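Local coordinates for Glyco_hydro_cc domain-containing protein (PDB 6UB0), which probably acts as a curdlan-specific exo-beta-1,3-glucanase of glycoside hydrolase family 128, hydrolysing beta-1,3-glucan, and binds laminaribiose at its -2 and -1 subsites, at residues A8-N13 with F210-V215; T16-G21 with K225-I230. All blocks are in the same frame, centred on the assembly; numbering follows the deposited sequence.

How the contacts relate
Both contacts join the loop between strands 5-8 and 23-27 to the C-terminal part of the chain, bringing the first part of the TIM-barrel-type fold against the last, and their centres lie about 12 Å apart. Contact 1 is the more deeply set and reaches the glycan pocket; its chemistry is mainly polar, a carboxylate and a carbonyl taking up backbone N-H groups. Contact 2 lies further from the chain centre, nearer the surface, though its aromatic pair is buried, and relies on one long lysine and that pair. The two meet in an apolar layer, where Phe18 of contact 2 packs on Val211, Leu214 and Val215, and Tyr227 on Leu214.

Contact 1 of 2, residues A8-N13 with F210-V215. With BGC (beta-D-glucopyranose), chain B.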
ATOM      1  N   ALA A   8      -0.469   7.337  -4.570  1.00 19.93           N
ATOM      2  CA  ALA A   8       0.120   7.486  -3.226  1.00 19.26           C
ATOM      3  C   ALA A   8       0.681   8.928  -3.101  1.00 20.52           C
ATOM      4  O   ALA A   8       1.577   9.282  -3.831  1.00 20.59           O
ATOM      5  CB  ALA A   8       1.194   6.449  -3.076  1.00 19.67           C
ATOM      6  N   TYR A   9       0.113   9.779  -2.245  1.00 22.89           N
ATOM      7  CA  TYR A   9       0.460  11.222  -2.255  1.00 23.81           C
ATOM      8  C   TYR A   9       0.628  11.807  -0.863  1.00 24.24           C
ATOM      9  O   TYR A   9       0.232  11.226   0.125  1.00 24.47           O
ATOM     10  CB  TYR A   9      -0.661  12.051  -2.884  1.00 23.56           C
ATOM     11  CG  TYR A   9      -1.967  12.083  -2.155  1.00 24.30           C
ATOM     12  CD1 TYR A   9      -2.893  11.041  -2.241  1.00 23.14           C
ATOM     13  CD2 TYR A   9      -2.287  13.136  -1.308  1.00 24.88           C
ATOM     14  CE1 TYR A   9      -4.119  11.115  -1.615  1.00 23.13           C
ATOM     15  CE2 TYR A   9      -3.499  13.195  -0.659  1.00 24.54           C
ATOM     16  CZ  TYR A   9      -4.402  12.170  -0.776  1.00 24.03           C
ATOM     17  OH  TYR A   9      -5.583  12.298  -0.130  1.00 25.46           O
ATOM     18  N   ASN A  10       1.254  12.964  -0.826  1.00 27.06           N
ATOM     19  CA  ASN A  10       1.252  13.863   0.350  1.00 29.54           C
ATOM     20  C   ASN A  10       0.440  15.129   0.016  1.00 31.51           C
ATOM     21  O   ASN A  10      -0.504  15.486   0.779  1.00 33.72           O
ATOM     22  CB  ASN A  10       2.689  14.151   0.787  1.00 31.13           C
ATOM     23  CG  ASN A  10       3.410  12.999   1.466  1.00 29.99           C
ATOM     24  OD1 ASN A  10       4.620  13.084   1.646  1.00 32.20           O
ATOM     25  ND2 ASN A  10       2.711  11.953   1.888  1.00 29.54           N
ATOM     26  N   ASN A  11       0.715  15.740  -1.128  1.00 31.90           N
ATOM     27  CA  ASN A  11       0.061  16.999  -1.578  1.00 34.42           C
ATOM     28  C   ASN A  11      -1.167  16.655  -2.429  1.00 33.10           C
ATOM     29  O   ASN A  11      -0.985  16.100  -3.510  1.00 34.89           O
ATOM     30  CB  ASN A  11       1.051  17.852  -2.369  1.00 36.45           C
ATOM     31  CG  ASN A  11       0.498  19.193  -2.787  1.00 38.91           C
ATOM     32  OD1 ASN A  11      -0.705  19.458  -2.653  1.00 41.45           O
ATOM     33  ND2 ASN A  11       1.366  20.032  -3.336  1.00 40.06           N
ATOM     34  N   ILE A  12      -2.386  16.907  -1.949  1.00 34.45           N
ATOM     35  CA  ILE A  12      -3.590  16.416  -2.681  1.00 35.85           C
ATOM     36  C   ILE A  12      -3.719  17.183  -4.010  1.00 37.91           C
ATOM     37  O   ILE A  12      -4.242  16.596  -4.987  1.00 37.25           O
ATOM     38  CB  ILE A  12      -4.873  16.430  -1.836  1.00 38.24           C
ATOM     39  CG1 ILE A  12      -5.929  15.578  -2.546  1.00 39.27           C
ATOM     40  CG2 ILE A  12      -5.345  17.835  -1.553  1.00 38.52           C
ATOM     41  CD1 ILE A  12      -7.060  15.116  -1.664  1.00 39.48           C
ATOM     42  N   ASN A  13      -3.154  18.388  -4.065  1.00 41.46           N
ATOM     43  CA  ASN A  13      -3.107  19.272  -5.267  1.00 43.08           C
ATOM     44  C   ASN A  13      -2.529  18.499  -6.460  1.00 40.43           C
ATOM     45  O   ASN A  13      -3.060  18.670  -7.566  1.00 37.91           O
ATOM     46  CB  ASN A  13      -2.292  20.544  -5.010  1.00 46.48           C
ATOM     47  CG  ASN A  13      -2.941  21.450  -3.989  1.00 50.71           C
ATOM     48  OD1 ASN A  13      -4.109  21.813  -4.142  1.00 56.16           O
ATOM     49  ND2 ASN A  13      -2.215  21.819  -2.940  1.00 53.92           N
ATOM     50  N   PHE A 210       6.352   7.827  -5.526  1.00 24.56           N
ATOM     51  CA  PHE A 210       4.964   8.171  -5.266  1.00 23.58           C
ATOM     52  C   PHE A 210       4.626   9.457  -6.044  1.00 24.39           C
ATOM     53  O   PHE A 210       5.539  10.043  -6.685  1.00 26.05           O
ATOM     54  CB  PHE A 210       4.697   8.389  -3.785  1.00 22.82           C
ATOM     55  CG  PHE A 210       5.433   9.492  -3.024  1.00 22.37           C
ATOM     56  CD1 PHE A 210       6.807   9.574  -2.990  1.00 23.66           C
ATOM     57  CD2 PHE A 210       4.694  10.413  -2.309  1.00 23.03           C
ATOM     58  CE1 PHE A 210       7.426  10.568  -2.271  1.00 24.86           C
ATOM     59  CE2 PHE A 210       5.322  11.409  -1.579  1.00 23.42           C
ATOM     60  CZ  PHE A 210       6.681  11.469  -1.558  1.00 24.11           C
ATOM     61  N   VAL A 211       3.375   9.887  -5.983  1.00 25.59           N
ATOM     62  CA  VAL A 211       2.851  11.033  -6.791  1.00 27.05           C
ATOM     63  C   VAL A 211       3.801  12.233  -6.635  1.00 29.36           C
ATOM     64  O   VAL A 211       4.238  12.832  -7.634  1.00 28.96           O
ATOM     65  CB  VAL A 211       1.416  11.371  -6.345  1.00 27.25           C
ATOM     66  CG1 VAL A 211       1.030  12.793  -6.737  1.00 28.99           C
ATOM     67  CG2 VAL A 211       0.446  10.322  -6.849  1.00 27.08           C
ATOM     68  N   ASP A 212       4.148  12.590  -5.405  1.00 29.81           N
ATOM     69  CA  ASP A 212       4.850  13.874  -5.162  1.00 32.43           C
ATOM     70  C   ASP A 212       6.229  13.825  -5.805  1.00 34.30           C
ATOM     71  O   ASP A 212       6.793  14.905  -5.974  1.00 36.00           O
ATOM     72  CB  ASP A 212       4.953  14.248  -3.685  1.00 32.71           C
ATOM     73  CG  ASP A 212       3.590  14.361  -3.040  1.00 33.48           C
ATOM     74  OD1 ASP A 212       2.784  13.444  -3.268  1.00 31.07           O
ATOM     75  OD2 ASP A 212       3.327  15.379  -2.329  1.00 33.36           O
ATOM     76  N   ASN A 213       6.793  12.646  -6.079  1.00 33.10           N
ATOM     77  CA  ASN A 213       8.120  12.580  -6.739  1.00 35.86           C
ATOM     78  C   ASN A 213       7.909  12.475  -8.251  1.00 34.35           C
ATOM     79  O   ASN A 213       8.890  12.615  -8.954  1.00 34.30           O
ATOM     80  CB  ASN A 213       8.989  11.405  -6.271  1.00 37.34           C
ATOM     81  CG  ASN A 213       9.544  11.559  -4.867  1.00 39.14           C
ATOM     82  OD1 ASN A 213       9.418  12.588  -4.217  1.00 42.70           O
ATOM     83  ND2 ASN A 213      10.202  10.537  -4.381  1.00 40.97           N
ATOM     84  N   LEU A 214       6.694  12.140  -8.713  1.00 32.37           N
ATOM     85  CA  LEU A 214       6.370  11.878 -10.147  1.00 33.04           C
ATOM     86  C   LEU A 214       5.921  13.161 -10.843  1.00 34.97           C
ATOM     87  O   LEU A 214       5.735  13.117 -12.054  1.00 34.91           O
ATOM     88  CB  LEU A 214       5.263  10.828 -10.222  1.00 31.26           C
ATOM     89  CG  LEU A 214       5.675   9.401  -9.858  1.00 31.32           C
ATOM     90  CD1 LEU A 214       4.445   8.484  -9.864  1.00 30.34           C
ATOM     91  CD2 LEU A 214       6.734   8.887 -10.825  1.00 33.09           C
ATOM     92  N   VAL A 215       5.683  14.214 -10.058  1.00 38.26           N
ATOM     93  CA  VAL A 215       5.322  15.603 -10.473  1.00 40.62           C
ATOM     94  C   VAL A 215       6.407  16.551  -9.946  1.00 43.35           C
ATOM     95  O   VAL A 215       6.877  16.326  -8.812  1.00 44.01           O
ATOM     96  CB  VAL A 215       3.936  15.912  -9.891  1.00 39.62           C
ATOM     97  CG1 VAL A 215       3.500  17.356 -10.086  1.00 41.55           C
ATOM     98  CG2 VAL A 215       2.911  14.941 -10.450  1.00 38.59           C
TER
HETATM   99  C2  BGC B   2       6.194   8.090   5.717  1.00 32.24           C
HETATM  100  C3  BGC B   2       4.928   8.857   5.471  1.00 31.29           C
HETATM  101  C4  BGC B   2       5.186   9.727   4.261  1.00 32.53           C
HETATM  102  C5  BGC B   2       5.654   8.863   3.071  1.00 32.95           C
HETATM  103  C6  BGC B   2       6.077   9.531   1.755  1.00 32.46           C
HETATM  104  C1  BGC B   2       6.666   7.323   4.513  1.00 30.92           C
HETATM  105  O2  BGC B   2       5.866   7.166   6.761  1.00 31.17           O
HETATM  106  O3  BGC B   2       4.437   9.566   6.650  1.00 31.85           O
HETATM  107  O4  BGC B   2       3.942  10.404   4.077  1.00 32.34           O
HETATM  108  O5  BGC B   2       6.861   8.147   3.356  1.00 33.17           O
HETATM  109  O6  BGC B   2       7.013  10.591   2.095  1.00 35.20           O
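Asp212 grips the backbone of the 8-13 loop with both carboxylate oxygens. OD1 accepts from the N of Asn10 at 2.9 Å in a nearly straight bond that arrives from above the carboxylate plane, while OD2 turns its syn lone pair to the N of Asn11, also at 2.9 Å. Asp212 CG stands beside its own backbone N, anti to the carbonyl carbon (chi1 -59°), on the side of the 8-13 loop. A third bond, from Val211 N to Ala8 O at 2.9 Å, holds the start of the short helical turn to the end of strand 5-8; the same oxygen lies at the edge of the Phe210 ring, in its plane.

Apolar contact is modest. The CB atoms of Ala8 and Phe210 lie 4.1 Å apart, and those of Tyr9 and Val211 meet likewise. The tyrosine ring leads away from this interface, and its OH is hydrogen-bonded to the carbonyl of Pro33.

Within this contact, Asn10 and Phe210 meet the sugar, and their side chains cross at about a right angle. Asn10 ND2 donates to O4 of the glucopyranose at 3.0 Å and also to Tyr9 O, which it meets from above the carbonyl plane; a weak bond links the sugar O6 to Asn10 OD1. The C6 of the sugar lies 3.8 Å above one face of the Phe210 ring, displaced toward the rim at CE2 and CZ. Trp29 meets the same phenylalanine ring nearly perpendicularly, and Gln81 and Trp47 also hydrogen-bond the sugar.

By taking the N-H groups of Asn10 and Asn11, one on either side of the Asn10 CA, Asp212 probably acts as a second-shell residue, holding the backbone that carries the sugar-binding Asn10, while Phe210 supplies an apolar surface to the sugar's hydroxymethyl group.

Contact 2 of 2, residues T16-G21 with K225-I230; sequences TAFEGG and KAYKTI
Lys228 reaches from the C-terminal helix across the 16-21 segment and ends on the carbonyl of Ala17, its NZ donating to Ala17 O at 2.8 Å. This is the one hydrogen bond between the segments, and the donor stands 28° from the carbonyl plane. With CG anti to the backbone N (chi1 -169°) and the chain extended beyond it, the lysine reaches the 16-21 segment almost fully stretched. Its aliphatic part does much of the packing: CE lies 3.4 Å from Glu19 O and 3.5 Å from the carbonyl carbon of Phe18, while CG passes 4.2 Å from Gly21 CA.

Phe18 fills the inner side. Its CE1 approaches CD2 of Tyr227 at 4.3 Å, near the plane of the tyrosine ring, and its CD1 comes equally close to CB of Lys228. Leu220 touches Phe18 and Lys228 alike, extending this apolar cluster to strand 219-220. Tyr227 is held from the far end, its OH hydrogen-bonded to Gly6 O and Ser208 N.

The backbone of Phe18 to Gly21 makes a type II beta turn, with Gly20 at positive phi and Gly21 N bonded to Phe18 O. This is packing at the periphery of a TIM-barrel-type fold, the last helix against the loop that follows the first strand.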
ATOM      1  N   THR A  16      -4.356  16.065  -9.609  1.00 35.01           N
ATOM      2  CA  THR A  16      -4.893  16.619 -10.885  1.00 36.99           C
ATOM      3  C   THR A  16      -3.985  16.236 -12.070  1.00 36.32           C
ATOM      4  O   THR A  16      -4.523  15.909 -13.132  1.00 40.12           O
ATOM      5  CB  THR A  16      -5.179  18.116 -10.758  1.00 41.01           C
ATOM      6  OG1 THR A  16      -6.434  18.168 -10.072  1.00 42.99           O
ATOM      7  CG2 THR A  16      -5.269  18.816 -12.096  1.00 43.17           C
ATOM      8  N   ALA A  17      -2.667  16.201 -11.903  1.00 35.19           N
ATOM      9  CA  ALA A  17      -1.728  15.898 -13.004  1.00 32.80           C
ATOM     10  C   ALA A  17      -2.022  14.505 -13.565  1.00 30.86           C
ATOM     11  O   ALA A  17      -1.651  14.262 -14.697  1.00 30.12           O
ATOM     12  CB  ALA A  17      -0.301  16.039 -12.554  1.00 33.61           C
ATOM     13  N   PHE A  18      -2.718  13.654 -12.821  1.00 30.62           N
ATOM     14  CA  PHE A  18      -3.010  12.245 -13.196  1.00 32.13           C
ATOM     15  C   PHE A  18      -4.466  12.087 -13.646  1.00 33.98           C
ATOM     16  O   PHE A  18      -4.843  10.944 -13.946  1.00 32.85           O
ATOM     17  CB  PHE A  18      -2.687  11.325 -12.015  1.00 30.92           C
ATOM     18  CG  PHE A  18      -1.209  11.265 -11.758  1.00 31.96           C
ATOM     19  CD1 PHE A  18      -0.416  10.417 -12.519  1.00 31.04           C
ATOM     20  CD2 PHE A  18      -0.602  12.070 -10.798  1.00 31.82           C
ATOM     21  CE1 PHE A  18       0.956  10.365 -12.324  1.00 31.57           C
ATOM     22  CE2 PHE A  18       0.774  12.028 -10.613  1.00 31.72           C
ATOM     23  CZ  PHE A  18       1.555  11.175 -11.377  1.00 30.66           C
ATOM     24  N   GLU A  19      -5.231  13.177 -13.745  1.00 36.90           N
ATOM     25  CA  GLU A  19      -6.658  13.145 -14.185  1.00 39.90           C
ATOM     26  C   GLU A  19      -6.826  12.354 -15.474  1.00 39.07           C
ATOM     27  O   GLU A  19      -6.041  12.578 -16.397  1.00 37.42           O
ATOM     28  CB  GLU A  19      -7.200  14.533 -14.484  1.00 43.18           C
ATOM     29  CG  GLU A  19      -8.347  14.936 -13.601  1.00 47.29           C
ATOM     30  CD  GLU A  19      -8.847  16.319 -13.974  1.00 49.26           C
ATOM     31  OE1 GLU A  19      -9.093  17.121 -13.071  1.00 51.70           O
ATOM     32  OE2 GLU A  19      -8.914  16.597 -15.189  1.00 54.93           O
ATOM     33  N   GLY A  20      -7.842  11.476 -15.509  1.00 39.26           N
ATOM     34  CA  GLY A  20      -8.196  10.638 -16.664  1.00 39.62           C
ATOM     35  C   GLY A  20      -7.257   9.480 -16.909  1.00 40.81           C
ATOM     36  O   GLY A  20      -7.495   8.772 -17.907  1.00 42.50           O
ATOM     37  N   GLY A  21      -6.213   9.259 -16.084  1.00 37.25           N
ATOM     38  CA  GLY A  21      -5.419   8.018 -16.115  1.00 33.86           C
ATOM     39  C   GLY A  21      -6.216   6.848 -15.517  1.00 32.75           C
ATOM     40  O   GLY A  21      -7.311   7.045 -15.007  1.00 28.24           O
ATOM     41  N   LYS A 225       4.334  10.470 -16.581  1.00 35.50           N
ATOM     42  CA  LYS A 225       3.630  10.110 -17.841  1.00 34.99           C
ATOM     43  C   LYS A 225       3.556   8.600 -18.033  1.00 32.22           C
ATOM     44  O   LYS A 225       2.505   8.111 -18.454  1.00 30.46           O
ATOM     45  CB  LYS A 225       4.376  10.640 -19.063  1.00 39.45           C
ATOM     46  CG  LYS A 225       4.198  12.115 -19.365  1.00 42.77           C
ATOM     47  CD  LYS A 225       5.215  12.590 -20.398  1.00 45.79           C
ATOM     48  CE  LYS A 225       4.916  13.966 -20.956  1.00 48.41           C
ATOM     49  NZ  LYS A 225       5.480  14.143 -22.319  1.00 50.53           N
ATOM     50  N   ALA A 226       4.653   7.889 -17.800  1.00 33.01           N
ATOM     51  CA  ALA A 226       4.714   6.420 -17.942  1.00 32.86           C
ATOM     52  C   ALA A 226       3.696   5.770 -16.991  1.00 32.73           C
ATOM     53  O   ALA A 226       2.995   4.798 -17.388  1.00 35.70           O
ATOM     54  CB  ALA A 226       6.106   5.935 -17.645  1.00 34.08           C
ATOM     55  N   TYR A 227       3.687   6.203 -15.726  1.00 32.04           N
ATOM     56  CA  TYR A 227       2.802   5.615 -14.704  1.00 29.39           C
ATOM     57  C   TYR A 227       1.349   5.869 -15.135  1.00 29.42           C
ATOM     58  O   TYR A 227       0.523   4.989 -14.930  1.00 32.17           O
ATOM     59  CB  TYR A 227       3.094   6.193 -13.322  1.00 27.15           C
ATOM     60  CG  TYR A 227       2.320   5.540 -12.204  1.00 26.21           C
ATOM     61  CD1 TYR A 227       2.397   4.179 -12.001  1.00 24.82           C
ATOM     62  CD2 TYR A 227       1.667   6.295 -11.253  1.00 24.42           C
ATOM     63  CE1 TYR A 227       1.717   3.555 -10.971  1.00 24.56           C
ATOM     64  CE2 TYR A 227       1.005   5.692 -10.193  1.00 25.12           C
ATOM     65  CZ  TYR A 227       1.065   4.319 -10.018  1.00 21.93           C
ATOM     66  OH  TYR A 227       0.390   3.677  -9.009  1.00 20.84           O
ATOM     67  N   LYS A 228       1.087   6.976 -15.826  1.00 29.98           N
ATOM     68  CA  LYS A 228      -0.283   7.420 -16.246  1.00 32.48           C
ATOM     69  C   LYS A 228      -0.809   6.651 -17.461  1.00 33.19           C
ATOM     70  O   LYS A 228      -2.051   6.590 -17.577  1.00 36.37           O
ATOM     71  CB  LYS A 228      -0.261   8.913 -16.585  1.00 32.06           C
ATOM     72  CG  LYS A 228      -1.623   9.562 -16.781  1.00 33.66           C
ATOM     73  CD  LYS A 228      -1.483  11.055 -16.819  1.00 35.38           C
ATOM     74  CE  LYS A 228      -2.789  11.800 -16.741  1.00 37.68           C
ATOM     75  NZ  LYS A 228      -2.550  13.216 -17.102  1.00 40.28           N
ATOM     76  N   THR A 229       0.072   6.141 -18.344  1.00 35.42           N
ATOM     77  CA  THR A 229      -0.268   5.688 -19.720  1.00 38.51           C
ATOM     78  C   THR A 229       0.005   4.196 -19.924  1.00 39.03           C
ATOM     79  O   THR A 229      -0.560   3.661 -20.843  1.00 41.68           O
ATOM     80  CB  THR A 229       0.543   6.426 -20.795  1.00 39.72           C
ATOM     81  OG1 THR A 229       1.900   6.038 -20.618  1.00 37.79           O
ATOM     82  CG2 THR A 229       0.444   7.933 -20.747  1.00 38.97           C
ATOM     83  N   ILE A 230       0.866   3.549 -19.134  1.00 39.82           N
ATOM     84  CA  ILE A 230       1.337   2.194 -19.503  1.00 39.81           C
ATOM     85  C   ILE A 230       0.195   1.212 -19.235  1.00 41.14           C
ATOM     86  O   ILE A 230      -0.657   1.334 -18.327  1.00 38.44           O
ATOM     87  CB  ILE A 230       2.640   1.845 -18.780  1.00 40.01           C
ATOM     88  CG1 ILE A 230       3.804   2.632 -19.380  1.00 40.66           C
ATOM     89  CG2 ILE A 230       2.857   0.349 -18.807  1.00 41.72           C
ATOM     90  CD1 ILE A 230       5.076   2.543 -18.605  1.00 42.51           C
ATOM     91  OXT ILE A 230       0.118   0.242 -19.986  1.00 41.75           O
TER